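Side-chain contacts in transcriptional regulator nlh2 (Aquifex aeolicus, PDB 4G3V), which probably activates sigma-54-dependent transcription in response to a signal sensed by its regulatory GAF domain, the part seen here in an inactive state: residues A[6-11]-A[143-148]; A[13-18]-A[33-38]; A[78-81]-A[87-90]; A[118-123]-A[128-133]. All coordinates share one frame; numbering follows the deposited sequence.

Contact 1. Residues A[6-11]-A[143-148]; sequences LKEINV and ENFYQT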
loop_
_atom_site.group_PDB
_atom_site.type_symbol
_atom_site.label_atom_id
_atom_site.label_comp_id
_atom_site.label_asym_id
_atom_site.label_seq_id
_atom_site.Cartn_x
_atom_site.Cartn_y
_atom_site.Cartn_z
ATOM N N LEU A 6 -2.164 -12.950 -5.550
ATOM C CA LEU A 6 -1.403 -13.473 -4.424
ATOM C C LEU A 6 0.035 -12.984 -4.448
ATOM O O LEU A 6 0.564 -12.614 -3.411
ATOM C CB LEU A 6 -1.429 -14.998 -4.410
ATOM C CG LEU A 6 -2.163 -15.595 -3.211
ATOM C CD1 LEU A 6 -1.453 -15.229 -1.903
ATOM C CD2 LEU A 6 -3.621 -15.143 -3.198
ATOM N N LYS A 7 0.665 -12.984 -5.621
ATOM C CA LYS A 7 2.026 -12.455 -5.744
ATOM C C LYS A 7 2.084 -10.962 -5.438
ATOM O O LYS A 7 3.066 -10.480 -4.878
ATOM C CB LYS A 7 2.600 -12.698 -7.139
ATOM C CG LYS A 7 2.967 -14.138 -7.432
ATOM C CD LYS A 7 3.544 -14.248 -8.832
ATOM C CE LYS A 7 3.769 -15.690 -9.252
ATOM N NZ LYS A 7 4.198 -15.782 -10.682
ATOM N N GLU A 8 1.039 -10.230 -5.801
ATOM C CA GLU A 8 0.975 -8.799 -5.507
ATOM C C GLU A 8 0.873 -8.541 -4.012
ATOM O O GLU A 8 1.523 -7.635 -3.469
ATOM C CB GLU A 8 -0.214 -8.167 -6.237
ATOM C CG GLU A 8 0.005 -8.086 -7.736
ATOM C CD GLU A 8 -1.235 -7.672 -8.515
ATOM O OE1 GLU A 8 -2.347 -7.617 -7.933
ATOM O OE2 GLU A 8 -1.085 -7.408 -9.727
ATOM N N ILE A 9 0.068 -9.348 -3.339
ATOM C CA ILE A 9 -0.065 -9.229 -1.894
ATOM C C ILE A 9 1.276 -9.528 -1.236
ATOM O O ILE A 9 1.761 -8.771 -0.367
ATOM C CB ILE A 9 -1.153 -10.183 -1.378
ATOM C CG1 ILE A 9 -2.536 -9.643 -1.785
ATOM C CG2 ILE A 9 -1.061 -10.339 0.129
ATOM C CD1 ILE A 9 -3.666 -10.662 -1.690
ATOM N N ASN A 10 1.896 -10.623 -1.669
ATOM C CA ASN A 10 3.181 -11.019 -1.103
ATOM C C ASN A 10 4.301 -10.009 -1.370
ATOM O O ASN A 10 5.151 -9.771 -0.499
ATOM C CB ASN A 10 3.564 -12.431 -1.579
ATOM C CG ASN A 10 2.673 -13.508 -0.960
ATOM O OD1 ASN A 10 2.135 -13.322 0.135
ATOM N ND2 ASN A 10 2.512 -14.638 -1.656
ATOM N N VAL A 11 4.332 -9.413 -2.551
ATOM C CA VAL A 11 5.397 -8.443 -2.834
ATOM C C VAL A 11 5.219 -7.169 -2.010
ATOM O O VAL A 11 6.198 -6.555 -1.583
ATOM C CB VAL A 11 5.563 -8.125 -4.350
ATOM C CG1 VAL A 11 4.573 -7.104 -4.813
ATOM C CG2 VAL A 11 6.987 -7.623 -4.625
ATOM N N GLU A 143 -4.539 -2.469 -16.139
ATOM C CA GLU A 143 -5.206 -1.610 -15.165
ATOM C C GLU A 143 -5.087 -2.170 -13.750
ATOM O O GLU A 143 -4.890 -1.422 -12.790
ATOM C CB GLU A 143 -6.680 -1.411 -15.536
ATOM C CG GLU A 143 -6.893 -0.534 -16.772
ATOM C CD GLU A 143 -8.367 -0.382 -17.147
ATOM O OE1 GLU A 143 -9.234 -0.571 -16.263
ATOM O OE2 GLU A 143 -8.657 -0.077 -18.328
ATOM N N ASN A 144 -5.192 -3.485 -13.616
ATOM C CA ASN A 144 -5.045 -4.114 -12.312
ATOM C C ASN A 144 -3.629 -3.946 -11.773
ATOM O O ASN A 144 -3.420 -3.653 -10.593
ATOM C CB ASN A 144 -5.396 -5.598 -12.391
ATOM C CG ASN A 144 -5.191 -6.318 -11.070
ATOM O OD1 ASN A 144 -5.953 -6.124 -10.118
ATOM N ND2 ASN A 144 -4.162 -7.160 -11.008
ATOM N N PHE A 145 -2.651 -4.122 -12.653
ATOM C CA PHE A 145 -1.259 -4.034 -12.264
ATOM C C PHE A 145 -0.928 -2.617 -11.805
ATOM O O PHE A 145 -0.145 -2.412 -10.863
ATOM C CB PHE A 145 -0.381 -4.425 -13.446
ATOM C CG PHE A 145 0.999 -4.835 -13.061
ATOM C CD1 PHE A 145 1.255 -6.129 -12.663
ATOM C CD2 PHE A 145 2.039 -3.939 -13.115
ATOM C CE1 PHE A 145 2.532 -6.515 -12.316
ATOM C CE2 PHE A 145 3.316 -4.311 -12.766
ATOM C CZ PHE A 145 3.566 -5.596 -12.363
ATOM N N TYR A 146 -1.541 -1.632 -12.451
ATOM C CA TYR A 146 -1.290 -0.253 -12.102
ATOM C C TYR A 146 -1.575 0.003 -10.623
ATOM O O TYR A 146 -0.843 0.745 -9.976
ATOM C CB TYR A 146 -2.119 0.720 -12.961
ATOM C CG TYR A 146 -2.522 1.928 -12.167
ATOM C CD1 TYR A 146 -1.563 2.821 -11.700
ATOM C CD2 TYR A 146 -3.851 2.159 -11.838
ATOM C CE1 TYR A 146 -1.920 3.923 -10.933
ATOM C CE2 TYR A 146 -4.216 3.250 -11.079
ATOM C CZ TYR A 146 -3.248 4.130 -10.626
ATOM O OH TYR A 146 -3.612 5.227 -9.874
ATOM N N GLN A 147 -2.633 -0.595 -10.086
ATOM C CA GLN A 147 -3.016 -0.333 -8.694
ATOM C C GLN A 147 -1.858 -0.718 -7.777
ATOM O O GLN A 147 -1.521 -0.004 -6.818
ATOM C CB GLN A 147 -4.293 -1.105 -8.314
ATOM C CG GLN A 147 -4.880 -0.711 -6.940
ATOM C CD GLN A 147 -6.264 -1.326 -6.653
ATOM O OE1 GLN A 147 -6.751 -2.172 -7.404
ATOM N NE2 GLN A 147 -6.901 -0.883 -5.563
ATOM N N THR A 148 -1.233 -1.844 -8.080
ATOM C CA THR A 148 -0.135 -2.325 -7.258
ATOM C C THR A 148 1.106 -1.428 -7.349
ATOM O O THR A 148 1.758 -1.154 -6.340
ATOM C CB THR A 148 0.213 -3.764 -7.619
ATOM O OG1 THR A 148 -0.865 -4.610 -7.211
ATOM C CG2 THR A 148 1.468 -4.203 -6.911
#
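E8 reaches from helix 4-19 to helix 139-162 and sets its carboxylate among N144, F145 and T148. Its CD lies 3.3 Å from the T148 hydroxyl OG1, and OE1 is 3.4 Å from the same oxygen. OE2 leans the other way, 3.3 Å from N144 ND2, but the angle is poor and the pair is a close approach, not a hydrogen bond. Carboxylate and amide planes are turned 27° apart. OE2 also comes within 4.0 Å of F145 CD1, an oblique approach to the ring. The E8 chain runs extended beyond CG (chi2 171°), which carries the carboxylate toward segment 143-148, whose axis passes 11.1 Å from that of 6-11. OE1 also receives a weak hydrogen bond from Q147 NE2 of the second subunit. With only a methyl at this position, as in alanine, T148 OG1 and that Q147 would probably lose their carboxylate neighbour and a gap would be likely to open between the helices. The two segments run nearly parallel, 12° apart, at the dimer interface of the GAF domain; F145 packs on L40 of helix 25-40 and on I132 of strand 125-135.

Contact 2. Residues A[13-18]-A[33-38]; sequences NEITKI and LKVLYS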
loop_
_atom_site.group_PDB
_atom_site.type_symbol
_atom_site.label_atom_id
_atom_site.label_comp_id
_atom_site.label_asym_id
_atom_site.label_seq_id
_atom_site.Cartn_x
_atom_site.Cartn_y
_atom_site.Cartn_z
ATOM N N ASN A 13 3.854 -7.088 1.023
ATOM C CA ASN A 13 4.362 -7.454 2.356
ATOM C C ASN A 13 5.891 -7.461 2.403
ATOM O O ASN A 13 6.497 -6.979 3.356
ATOM C CB ASN A 13 3.849 -8.833 2.796
ATOM C CG ASN A 13 2.350 -8.875 2.962
ATOM O OD1 ASN A 13 1.704 -7.844 3.139
ATOM N ND2 ASN A 13 1.784 -10.080 2.909
ATOM N N GLU A 14 6.515 -8.005 1.363
ATOM C CA GLU A 14 7.976 -8.121 1.311
ATOM C C GLU A 14 8.635 -6.743 1.220
ATOM O O GLU A 14 9.618 -6.469 1.895
ATOM C CB GLU A 14 8.379 -8.988 0.119
ATOM C CG GLU A 14 9.886 -9.094 -0.129
ATOM C CD GLU A 14 10.659 -9.833 0.949
ATOM O OE1 GLU A 14 10.074 -10.268 1.966
ATOM O OE2 GLU A 14 11.882 -9.983 0.755
ATOM N N ILE A 15 8.072 -5.863 0.392
ATOM C CA ILE A 15 8.582 -4.508 0.262
ATOM C C ILE A 15 8.487 -3.761 1.587
ATOM O O ILE A 15 9.416 -3.055 1.965
ATOM C CB ILE A 15 7.863 -3.754 -0.891
ATOM C CG1 ILE A 15 8.347 -4.328 -2.239
ATOM C CG2 ILE A 15 8.141 -2.264 -0.831
ATOM C CD1 ILE A 15 7.547 -3.861 -3.460
ATOM N N THR A 16 7.387 -3.943 2.321
ATOM C CA THR A 16 7.245 -3.271 3.613
ATOM C C THR A 16 8.301 -3.769 4.597
ATOM O O THR A 16 8.869 -2.993 5.367
ATOM C CB THR A 16 5.823 -3.477 4.173
ATOM O OG1 THR A 16 4.879 -2.938 3.241
ATOM C CG2 THR A 16 5.620 -2.803 5.509
ATOM N N LYS A 17 8.571 -5.063 4.553
ATOM C CA LYS A 17 9.612 -5.665 5.382
ATOM C C LYS A 17 10.986 -5.064 5.070
ATOM O O LYS A 17 11.733 -4.707 5.981
ATOM C CB LYS A 17 9.633 -7.171 5.165
ATOM C CG LYS A 17 10.653 -7.905 6.014
ATOM C CD LYS A 17 10.502 -9.428 5.867
ATOM C CE LYS A 17 11.573 -10.169 6.647
ATOM N NZ LYS A 17 11.522 -11.651 6.428
ATOM N N ILE A 18 11.316 -4.944 3.787
ATOM C CA ILE A 18 12.579 -4.327 3.373
ATOM C C ILE A 18 12.670 -2.871 3.840
ATOM O O ILE A 18 13.677 -2.449 4.425
ATOM C CB ILE A 18 12.723 -4.365 1.849
ATOM C CG1 ILE A 18 12.897 -5.806 1.364
ATOM C CG2 ILE A 18 13.889 -3.496 1.384
ATOM C CD1 ILE A 18 12.580 -5.977 -0.104
ATOM N N LEU A 33 13.256 -2.850 -6.295
ATOM C CA LEU A 33 13.198 -3.124 -7.725
ATOM C C LEU A 33 13.526 -4.584 -8.022
ATOM O O LEU A 33 12.960 -5.182 -8.943
ATOM C CB LEU A 33 14.132 -2.188 -8.497
ATOM C CG LEU A 33 13.805 -0.691 -8.341
ATOM C CD1 LEU A 33 14.698 0.190 -9.218
ATOM C CD2 LEU A 33 12.348 -0.422 -8.648
ATOM N N LYS A 34 14.432 -5.162 -7.241
ATOM C CA LYS A 34 14.786 -6.560 -7.411
ATOM C C LYS A 34 13.591 -7.468 -7.128
ATOM O O LYS A 34 13.353 -8.438 -7.852
ATOM C CB LYS A 34 15.955 -6.928 -6.494
ATOM C CG LYS A 34 16.454 -8.344 -6.664
ATOM C CD LYS A 34 17.549 -8.660 -5.651
ATOM C CE LYS A 34 18.733 -7.724 -5.783
ATOM N NZ LYS A 34 19.768 -7.996 -4.749
ATOM N N VAL A 35 12.828 -7.158 -6.084
ATOM C CA VAL A 35 11.666 -7.997 -5.790
ATOM C C VAL A 35 10.531 -7.752 -6.800
ATOM O O VAL A 35 9.754 -8.659 -7.094
ATOM C CB VAL A 35 11.187 -7.932 -4.299
ATOM C CG1 VAL A 35 12.301 -8.415 -3.362
ATOM C CG2 VAL A 35 10.750 -6.570 -3.905
ATOM N N LEU A 36 10.439 -6.552 -7.363
ATOM C CA LEU A 36 9.465 -6.338 -8.439
ATOM C C LEU A 36 9.781 -7.257 -9.610
ATOM O O LEU A 36 8.887 -7.788 -10.278
ATOM C CB LEU A 36 9.473 -4.890 -8.903
ATOM C CG LEU A 36 8.679 -3.958 -7.997
ATOM C CD1 LEU A 36 8.758 -2.526 -8.491
ATOM C CD2 LEU A 36 7.234 -4.423 -7.948
ATOM N N TYR A 37 11.062 -7.448 -9.865
ATOM C CA TYR A 37 11.468 -8.392 -10.890
ATOM C C TYR A 37 11.171 -9.835 -10.469
ATOM O O TYR A 37 10.546 -10.594 -11.206
ATOM C CB TYR A 37 12.952 -8.231 -11.180
ATOM C CG TYR A 37 13.496 -9.330 -12.036
ATOM C CD1 TYR A 37 13.288 -9.330 -13.401
ATOM C CD2 TYR A 37 14.220 -10.369 -11.479
ATOM C CE1 TYR A 37 13.791 -10.342 -14.192
ATOM C CE2 TYR A 37 14.723 -11.378 -12.258
ATOM C CZ TYR A 37 14.510 -11.359 -13.605
ATOM O OH TYR A 37 15.020 -12.376 -14.356
ATOM N N SER A 38 11.612 -10.219 -9.281
ATOM C CA SER A 38 11.496 -11.614 -8.869
ATOM C C SER A 38 10.039 -12.046 -8.615
ATOM O O SER A 38 9.664 -13.170 -8.938
ATOM C CB SER A 38 12.372 -11.874 -7.639
ATOM O OG SER A 38 11.831 -11.245 -6.491
#
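V35 faces E14, I15 and I18 across an antiparallel helical hairpin, in which helix 4-19 turns back into helix 25-40 alongside the GAF domain sheet; the short segments run 161° apart with axes 10.4 Å from each other. The two methyls of V35 share the work. CG2 meets the flank of I15, which passes it at a slant, and CG1 serves E14 and I18. I18 comes at V35 tip to tip, its CD1 4.1 Å from V35 CG1. The E14 side chain instead runs at about a right angle to V35 and offers its aliphatic CG, 4.1 Å from V35 CG1; beyond that carbon the chain bends (chi2 67°). V35 stands with CG1 anti to its carbonyl carbon (chi1 -61°), a setting that turns CG1 to E14 and I18 and CG2 to I15. All the contacts across these segments are apolar. I15 continues onto I152 and L155 of helix 139-162, so the hairpin packs against a third helix, while on helix 4-19 N13 OD1 accepts hydrogen bonds from N150 and N154 of the second subunit. The closest approach between the two segments is I15 CG1 to V35 CG2, at 3.7 Å.

Contact 3. Residues A[78-81]-A[87-90]; sequences TGKV and PLVI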
loop_
_atom_site.group_PDB
_atom_site.type_symbol
_atom_site.label_atom_id
_atom_site.label_comp_id
_atom_site.label_asym_id
_atom_site.label_seq_id
_atom_site.Cartn_x
_atom_site.Cartn_y
_atom_site.Cartn_z
ATOM N N THR A 78 7.366 10.378 -17.375
ATOM C CA THR A 78 7.809 10.451 -15.995
ATOM C C THR A 78 7.757 11.897 -15.486
ATOM O O THR A 78 7.351 12.145 -14.355
ATOM C CB THR A 78 9.213 9.826 -15.836
ATOM O OG1 THR A 78 9.136 8.416 -16.119
ATOM C CG2 THR A 78 9.722 10.013 -14.431
ATOM N N GLY A 79 8.120 12.857 -16.337
ATOM C CA GLY A 79 8.074 14.263 -15.963
ATOM C C GLY A 79 6.658 14.771 -15.728
ATOM O O GLY A 79 6.435 15.667 -14.914
ATOM N N LYS A 80 5.689 14.209 -16.439
ATOM C CA LYS A 80 4.300 14.611 -16.233
ATOM C C LYS A 80 3.768 14.097 -14.899
ATOM O O LYS A 80 3.036 14.799 -14.204
ATOM C CB LYS A 80 3.420 14.145 -17.391
ATOM C CG LYS A 80 3.579 14.993 -18.646
ATOM C CD LYS A 80 2.885 14.350 -19.837
ATOM C CE LYS A 80 2.809 15.302 -21.007
ATOM N NZ LYS A 80 4.154 15.771 -21.430
ATOM N N VAL A 81 4.151 12.882 -14.525
ATOM C CA VAL A 81 3.742 12.342 -13.231
ATOM C C VAL A 81 4.349 13.200 -12.131
ATOM O O VAL A 81 3.702 13.492 -11.131
ATOM C CB VAL A 81 4.166 10.868 -13.073
ATOM C CG1 VAL A 81 3.838 10.368 -11.668
ATOM C CG2 VAL A 81 3.450 9.999 -14.130
ATOM N N PRO A 87 -0.732 9.322 -11.544
ATOM C CA PRO A 87 -0.027 8.295 -12.317
ATOM C C PRO A 87 -0.368 8.304 -13.799
ATOM O O PRO A 87 -1.432 8.828 -14.218
ATOM C CB PRO A 87 -0.481 6.975 -11.676
ATOM C CG PRO A 87 -1.681 7.274 -10.909
ATOM C CD PRO A 87 -1.753 8.761 -10.647
ATOM N N LEU A 88 0.533 7.719 -14.583
ATOM C CA LEU A 88 0.253 7.435 -15.984
ATOM C C LEU A 88 0.465 5.950 -16.281
ATOM O O LEU A 88 1.438 5.335 -15.826
ATOM C CB LEU A 88 1.129 8.290 -16.899
ATOM C CG LEU A 88 0.590 9.707 -17.137
ATOM C CD1 LEU A 88 1.646 10.572 -17.818
ATOM C CD2 LEU A 88 -0.689 9.660 -17.973
ATOM N N VAL A 89 -0.450 5.402 -17.068
ATOM C CA VAL A 89 -0.424 4.001 -17.481
ATOM C C VAL A 89 -0.505 4.000 -19.003
ATOM O O VAL A 89 -1.566 4.296 -19.568
ATOM C CB VAL A 89 -1.633 3.253 -16.880
ATOM C CG1 VAL A 89 -1.643 1.790 -17.311
ATOM C CG2 VAL A 89 -1.622 3.396 -15.364
ATOM N N ILE A 90 0.615 3.706 -19.672
ATOM C CA ILE A 90 0.706 3.871 -21.126
ATOM C C ILE A 90 0.950 2.554 -21.822
ATOM O O ILE A 90 2.071 2.066 -21.831
ATOM C CB ILE A 90 1.879 4.783 -21.535
ATOM C CG1 ILE A 90 1.839 6.101 -20.768
ATOM C CG2 ILE A 90 1.864 5.012 -23.049
ATOM C CD1 ILE A 90 0.648 6.963 -21.079
#
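A helix-to-strand connection on one side of the GAF domain sheet brings V81 of helix 76-84 against L88 of strand 88-90, an outermost strand of the sheet within the chain. V81 uses its CG2 methyl, which lies 3.7 Å from the backbone nitrogen of L88 and 4.0 Å from L88 CB; the two side chains run alongside in opposite senses. The same methyl is 4.2 Å from the carbonyl carbon of P87, so it sits by the peptide that leads into the strand as well as beside the leucine. In V81 a chi1 of 175° puts CG1 anti to the backbone nitrogen, facing strand 113-122, where the valine packs on A117 and P119, and leaves CG2 anti to the carbonyl carbon, facing L88. L88 points its side chain at the helix. K80 takes part with the root of its chain alone; farther out it leads away from the strand, and its NZ makes a weak hydrogen bond to the carbonyl oxygen of G74. Backbone hydrogen bonds join L88 to A117, and I90 to L115, fixing the short strand along 113-122. V81 touches V129 too, so this one valine meets side chains from two strands of the sheet besides L88. On the lysine side, CB of K80 stands 4.0 Å from CD1 of L88.

Contact 4. Residues A[118-123]-A[128-133]; sequences APIKVG and GVITIF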
loop_
_atom_site.group_PDB
_atom_site.type_symbol
_atom_site.label_atom_id
_atom_site.label_comp_id
_atom_site.label_asym_id
_atom_site.label_seq_id
_atom_site.Cartn_x
_atom_site.Cartn_y
_atom_site.Cartn_z
ATOM N N ALA A 118 4.277 6.053 -11.295
ATOM C CA ALA A 118 3.465 6.467 -10.158
ATOM C C ALA A 118 4.261 7.401 -9.262
ATOM O O ALA A 118 5.475 7.210 -9.045
ATOM C CB ALA A 118 3.001 5.266 -9.362
ATOM N N PRO A 119 3.576 8.397 -8.704
ATOM C CA PRO A 119 4.256 9.376 -7.857
ATOM C C PRO A 119 4.591 8.790 -6.487
ATOM O O PRO A 119 3.911 7.881 -5.980
ATOM C CB PRO A 119 3.231 10.502 -7.723
ATOM C CG PRO A 119 1.924 9.833 -7.869
ATOM C CD PRO A 119 2.128 8.652 -8.794
ATOM N N ILE A 120 5.669 9.315 -5.922
ATOM C CA ILE A 120 6.098 9.015 -4.571
ATOM C C ILE A 120 5.919 10.311 -3.793
ATOM O O ILE A 120 6.638 11.286 -4.038
ATOM C CB ILE A 120 7.584 8.593 -4.554
ATOM C CG1 ILE A 120 7.770 7.296 -5.332
ATOM C CG2 ILE A 120 8.083 8.410 -3.127
ATOM C CD1 ILE A 120 9.232 6.957 -5.631
ATOM N N LYS A 121 4.958 10.316 -2.873
ATOM C CA LYS A 121 4.542 11.536 -2.185
ATOM C C LYS A 121 4.788 11.500 -0.689
ATOM O O LYS A 121 4.521 10.495 -0.029
ATOM C CB LYS A 121 3.055 11.770 -2.400
ATOM C CG LYS A 121 2.688 12.088 -3.840
ATOM C CD LYS A 121 1.260 12.612 -3.924
ATOM C CE LYS A 121 0.821 12.774 -5.343
ATOM N NZ LYS A 121 -0.566 13.326 -5.426
ATOM N N VAL A 122 5.273 12.625 -0.177
ATOM C CA VAL A 122 5.435 12.838 1.251
ATOM C C VAL A 122 4.618 14.069 1.647
ATOM O O VAL A 122 4.861 15.199 1.158
ATOM C CB VAL A 122 6.900 13.067 1.613
ATOM C CG1 VAL A 122 7.033 13.329 3.105
ATOM C CG2 VAL A 122 7.749 11.874 1.186
ATOM N N GLY A 123 3.652 13.858 2.529
ATOM C CA GLY A 123 2.734 14.924 2.911
ATOM C C GLY A 123 1.937 15.420 1.710
ATOM O O GLY A 123 1.545 16.589 1.648
ATOM N N GLY A 128 9.282 12.023 -5.655
ATOM C CA GLY A 128 9.895 11.115 -6.604
ATOM C C GLY A 128 8.863 10.425 -7.478
ATOM O O GLY A 128 7.651 10.673 -7.378
ATOM N N VAL A 129 9.352 9.564 -8.358
ATOM C CA VAL A 129 8.479 8.762 -9.220
ATOM C C VAL A 129 9.080 7.376 -9.348
ATOM O O VAL A 129 10.305 7.243 -9.436
ATOM C CB VAL A 129 8.364 9.384 -10.638
ATOM C CG1 VAL A 129 7.607 8.448 -11.596
ATOM C CG2 VAL A 129 7.723 10.784 -10.563
ATOM N N ILE A 130 8.240 6.343 -9.320
ATOM C CA ILE A 130 8.709 5.009 -9.685
ATOM C C ILE A 130 8.110 4.687 -11.039
ATOM O O ILE A 130 6.905 4.850 -11.248
ATOM C CB ILE A 130 8.351 3.938 -8.643
ATOM C CG1 ILE A 130 8.712 2.545 -9.163
ATOM C CG2 ILE A 130 6.884 3.999 -8.254
ATOM C CD1 ILE A 130 8.569 1.433 -8.114
ATOM N N THR A 131 8.975 4.262 -11.960
ATOM C CA THR A 131 8.590 3.970 -13.331
ATOM C C THR A 131 9.001 2.547 -13.682
ATOM O O THR A 131 10.150 2.141 -13.445
ATOM C CB THR A 131 9.264 4.939 -14.293
ATOM O OG1 THR A 131 8.798 6.270 -14.022
ATOM C CG2 THR A 131 8.985 4.566 -15.754
ATOM N N ILE A 132 8.073 1.794 -14.250
ATOM C CA ILE A 132 8.357 0.418 -14.638
ATOM C C ILE A 132 7.919 0.157 -16.071
ATOM O O ILE A 132 7.011 0.804 -16.583
ATOM C CB ILE A 132 7.677 -0.611 -13.691
ATOM C CG1 ILE A 132 6.167 -0.652 -13.883
ATOM C CG2 ILE A 132 7.973 -0.290 -12.234
ATOM C CD1 ILE A 132 5.688 -1.747 -14.784
ATOM N N PHE A 133 8.579 -0.798 -16.712
ATOM C CA PHE A 133 8.209 -1.232 -18.045
ATOM C C PHE A 133 7.907 -2.729 -17.981
ATOM O O PHE A 133 8.677 -3.504 -17.398
ATOM C CB PHE A 133 9.363 -0.988 -19.006
ATOM C CG PHE A 133 9.645 0.463 -19.264
ATOM C CD1 PHE A 133 10.436 1.188 -18.399
ATOM C CD2 PHE A 133 9.122 1.095 -20.385
ATOM C CE1 PHE A 133 10.700 2.521 -18.632
ATOM C CE2 PHE A 133 9.378 2.422 -20.623
ATOM C CZ PHE A 133 10.176 3.141 -19.742
#
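I120 holds CG1 anti to its own carbonyl carbon (chi1 -64°) and then runs on extended (chi2 167°), which lays the chain across the G128 and V129 backbone. Its CB is 3.5 Å from G128 O, and CD1 ends 3.7 Å from V129 C. V129, with CG1 anti to its backbone nitrogen (chi1 172°), sets that methyl 3.5 Å from A118 O. Strands 113-122 and 125-135 form an antiparallel beta hairpin of the GAF domain sheet. A118 and I130 are a hydrogen-bonded pair, each nitrogen 2.9 Å from the other's oxygen and nearly in line with the carbonyl. P119 and V129, the non-hydrogen-bonded pair, come next, then I120 and G128. There I120 N donates to G128 O at 2.8 Å, from well above the carbonyl plane, and the return bond from G128 N to I120 O is weak. G128 offers no side chain here, where a CB would lie tight against I120 CD1. I120 also packs on I47 of strand 44-51 and on L156 and F160 of helix 139-162. A glycine in place of I120 would probably uncover the G128-V129 peptide and open a gap next to L156 and F160. A118 CB and I130 CG2 meet on the face that also carries I120, 4.2 Å apart.

Helix 4-19 opens the chain and takes part in two contacts. Contact 2 closes the short loop into helix 25-40, while contact 1 stays open until helix 139-162 and so encloses the other three. Inside it, contacts 2, 3 and 4 follow in series without crossing: the helical hairpin first, then helix 76-84 with strand 88-90, then the hairpin of strands 113-122 and 125-135. Contacts 3 and 4 reach the same sheet, and T78 of helix 76-84 probably hydrogen-bonds through OG1 to T131 OG1. L36 and L33 of contact 2 pack on I130, and Y146 of contact 1 on V89 of contact 3, joining helices to sheet. Contacts 1, 2 and 4 also touch the second subunit.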